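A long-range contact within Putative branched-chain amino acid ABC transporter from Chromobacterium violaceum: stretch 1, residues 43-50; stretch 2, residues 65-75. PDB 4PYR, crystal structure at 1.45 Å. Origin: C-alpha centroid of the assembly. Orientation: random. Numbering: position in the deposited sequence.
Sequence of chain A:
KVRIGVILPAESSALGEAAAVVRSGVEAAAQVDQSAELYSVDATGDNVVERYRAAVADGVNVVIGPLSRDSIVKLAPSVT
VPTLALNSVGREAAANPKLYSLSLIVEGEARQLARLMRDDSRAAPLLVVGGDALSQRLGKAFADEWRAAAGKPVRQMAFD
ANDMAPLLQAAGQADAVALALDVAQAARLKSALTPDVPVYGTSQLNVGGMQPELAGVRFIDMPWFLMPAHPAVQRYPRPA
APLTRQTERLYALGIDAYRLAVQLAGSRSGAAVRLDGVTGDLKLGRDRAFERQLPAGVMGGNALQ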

# COMPACT_ATOMS: atom_id res chain seq x y z
N ALA A 43 -18.77 7.00 9.87
CA ALA A 43 -18.92 8.33 9.32
C ALA A 43 -18.20 8.38 7.98
O ALA A 43 -17.13 7.74 7.79
CB ALA A 43 -18.28 9.36 10.26
N THR A 44 -18.73 9.19 7.09
CA THR A 44 -18.05 9.54 5.86
C THR A 44 -18.72 10.81 5.34
O THR A 44 -19.86 11.10 5.69
CB THR A 44 -18.12 8.40 4.82
OG1 THR A 44 -17.27 8.69 3.71
CG2 THR A 44 -19.49 8.24 4.33
N GLY A 45 -17.98 11.56 4.53
CA GLY A 45 -18.43 12.76 3.86
C GLY A 45 -19.19 13.75 4.72
O GLY A 45 -18.65 14.34 5.64
N ASP A 46 -20.47 13.87 4.42
CA ASP A 46 -21.37 14.87 4.99
C ASP A 46 -21.45 14.91 6.53
O ASP A 46 -21.87 15.93 7.08
CB ASP A 46 -22.79 14.63 4.43
CG ASP A 46 -23.48 15.88 3.93
OD1 ASP A 46 -22.86 16.97 3.81
OD2 ASP A 46 -24.67 15.74 3.62
N ASN A 47 -21.15 13.80 7.21
CA ASN A 47 -21.16 13.78 8.69
C ASN A 47 -19.81 13.54 9.36
O ASN A 47 -19.75 13.42 10.59
CB ASN A 47 -22.18 12.75 9.22
CG ASN A 47 -21.78 11.32 8.94
OD1 ASN A 47 -20.64 10.99 8.55
ND2 ASN A 47 -22.72 10.45 9.16
N VAL A 48 -18.75 13.43 8.56
CA VAL A 48 -17.44 13.02 9.09
C VAL A 48 -16.93 14.04 10.08
O VAL A 48 -16.42 13.67 11.12
CB VAL A 48 -16.43 12.73 7.98
CG1 VAL A 48 -15.95 14.02 7.32
CG2 VAL A 48 -15.25 11.95 8.53
N VAL A 49 -17.12 15.32 9.79
CA VAL A 49 -16.65 16.35 10.72
C VAL A 49 -17.42 16.26 12.03
O VAL A 49 -16.83 16.27 13.09
CB VAL A 49 -16.78 17.78 10.17
CG1 VAL A 49 -16.58 18.81 11.27
CG2 VAL A 49 -15.80 18.01 9.03
N GLU A 50 -18.74 16.20 11.95
CA GLU A 50 -19.56 16.12 13.16
C GLU A 50 -19.25 14.90 14.05
O GLU A 50 -19.22 14.99 15.27
CB GLU A 50 -21.03 16.08 12.75
CG GLU A 50 -22.01 16.33 13.87
CD GLU A 50 -23.41 16.52 13.34
OE1 GLU A 50 -23.61 16.24 12.12
OE2 GLU A 50 -24.31 16.97 14.10
N GLY A 65 -8.75 6.90 10.31
CA GLY A 65 -9.75 7.35 9.38
C GLY A 65 -9.57 8.82 9.10
O GLY A 65 -8.80 9.49 9.78
N PRO A 66 -10.29 9.33 8.11
CA PRO A 66 -11.27 8.65 7.26
C PRO A 66 -10.66 7.88 6.09
O PRO A 66 -9.45 7.79 5.92
CB PRO A 66 -12.10 9.81 6.67
CG PRO A 66 -11.49 11.07 7.13
CD PRO A 66 -10.19 10.74 7.79
N LEU A 67 -11.56 7.29 5.31
CA LEU A 67 -11.16 6.43 4.21
C LEU A 67 -11.32 7.09 2.85
O LEU A 67 -10.46 6.91 1.99
CB LEU A 67 -11.92 5.11 4.28
CG LEU A 67 -11.48 4.01 3.32
CD1 LEU A 67 -9.99 3.69 3.44
CD2 LEU A 67 -12.29 2.75 3.58
N SER A 68 -12.42 7.81 2.63
CA SER A 68 -12.64 8.43 1.34
C SER A 68 -11.85 9.70 1.15
O SER A 68 -11.64 10.47 2.10
CB SER A 68 -14.11 8.74 1.11
OG SER A 68 -14.58 9.84 1.87
N ARG A 69 -11.42 9.92 -0.07
CA ARG A 69 -10.70 11.17 -0.40
C ARG A 69 -11.48 12.40 -0.02
O ARG A 69 -10.95 13.31 0.60
CB ARG A 69 -10.35 11.24 -1.89
CG ARG A 69 -9.08 10.50 -2.26
CD ARG A 69 -8.42 11.11 -3.48
N ASP A 70 -12.76 12.44 -0.38
CA ASP A 70 -13.59 13.60 -0.13
C ASP A 70 -13.80 13.86 1.36
O ASP A 70 -13.83 14.98 1.78
CB ASP A 70 -14.94 13.47 -0.85
CG ASP A 70 -15.58 14.80 -1.10
OD1 ASP A 70 -14.92 15.65 -1.71
OD2 ASP A 70 -16.76 14.97 -0.72
N SER A 71 -13.93 12.81 2.17
CA SER A 71 -14.00 12.98 3.63
C SER A 71 -12.75 13.62 4.24
O SER A 71 -12.84 14.36 5.22
CB SER A 71 -14.14 11.62 4.33
OG SER A 71 -15.39 11.06 4.04
N ILE A 72 -11.59 13.24 3.70
CA ILE A 72 -10.32 13.78 4.15
C ILE A 72 -10.27 15.30 3.97
O ILE A 72 -9.90 16.01 4.91
CB ILE A 72 -9.14 13.06 3.48
CG1 ILE A 72 -9.07 11.62 4.00
CG2 ILE A 72 -7.84 13.81 3.72
CD1 ILE A 72 -8.14 10.71 3.23
N VAL A 73 -10.66 15.79 2.79
CA VAL A 73 -10.68 17.22 2.46
C VAL A 73 -11.62 18.00 3.38
O VAL A 73 -11.28 19.08 3.87
CB VAL A 73 -11.10 17.45 1.00
CG1 VAL A 73 -11.24 18.94 0.73
CG2 VAL A 73 -10.07 16.85 0.05
N LYS A 74 -12.82 17.46 3.59
CA LYS A 74 -13.82 18.09 4.47
C LYS A 74 -13.38 18.18 5.91
O LYS A 74 -13.79 19.09 6.63
CB LYS A 74 -15.15 17.30 4.42
CG LYS A 74 -15.87 17.41 3.09
CD LYS A 74 -17.20 16.64 3.09
CE LYS A 74 -18.07 17.02 1.91
NZ LYS A 74 -18.42 18.46 1.92
N LEU A 75 -12.61 17.20 6.35
CA LEU A 75 -12.20 17.04 7.75
C LEU A 75 -10.95 17.85 8.13
O LEU A 75 -10.87 18.34 9.25
CB LEU A 75 -11.94 15.57 8.07
CG LEU A 75 -11.56 15.20 9.53
CD1 LEU A 75 -12.68 15.68 10.45
CD2 LEU A 75 -11.27 13.73 9.75
O HOH W 1 -14.52 7.88 4.67

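Where two helices begin close together, a common arrangement places apolar side chains along their flanks, and a few polar groups in the turns before them and in the first turn of a helix close the edge. The contact between residues 43-50 and 65-75 of this putative branched-chain amino acid ABC transporter illustrates the principle on a small scale, burying 371 Å² in total.

Its apolar centre is V48, a buried residue whose CA-to-CB bond points toward the second stretch. V48 CG2 lies 4.1 Å from CG of P66, a proline preceded by a cis peptide bond, and V48 CG1 lies 4.4 Å from CB of L75. V48 CG1 also rests 3.8 Å from the carbonyl O of S71, so the valine packs against helix backbone as well as against side chains. One residue on, V49 extends the apolar surface. Its CG2 approaches CD1 of L75 at 4.1 Å and comes within 3.3 Å of the carbonyl O of K74, a close van der Waals approach. L75 thus meets both valines, although its own CA-to-CB bond points sideways.

Farther out, the aliphatic part of K74 does what long lysines often do at the margin of a contact, covering backbone with methylenes. Its CD sits 3.7 Å from O of G45, the same carbonyl that accepts a hydrogen bond from V48 N at 3.1 Å as the first helix gets under way. G45 itself has a positive phi of 46°, a conformation that favours glycine, and its CA lies 4.4 Å from that of S71.

This close approach leads to the polar edge of the contact, where a direct hydrogen bond joins the two stretches: G45 N donates to S71 OG at 2.7 Å, with a nearly linear angle of 170°. The hydroxyl that receives it is itself held in place, since S71 OG donates to S68 OG at 2.6 Å. S68 occupies the N-cap position of the second helix, and its OG also accepts from S71 N at 3.1 Å, satisfying a backbone amide in the first turn. The cap and the contact are therefore coupled through one serine, which accepts from the neighbouring stretch and donates to the capping residue.

T44 completes this edge. Its OG1 lies 3.0 Å from S71 OG, and water 1 also links the stretches, hydrogen-bonded to T44 OG1 at 3.0 Å and accepting from S68 N at 2.9 Å. Behind it, T44 N donates to N47 OD1 at 3.0 Å, bracing the turn that presents G45.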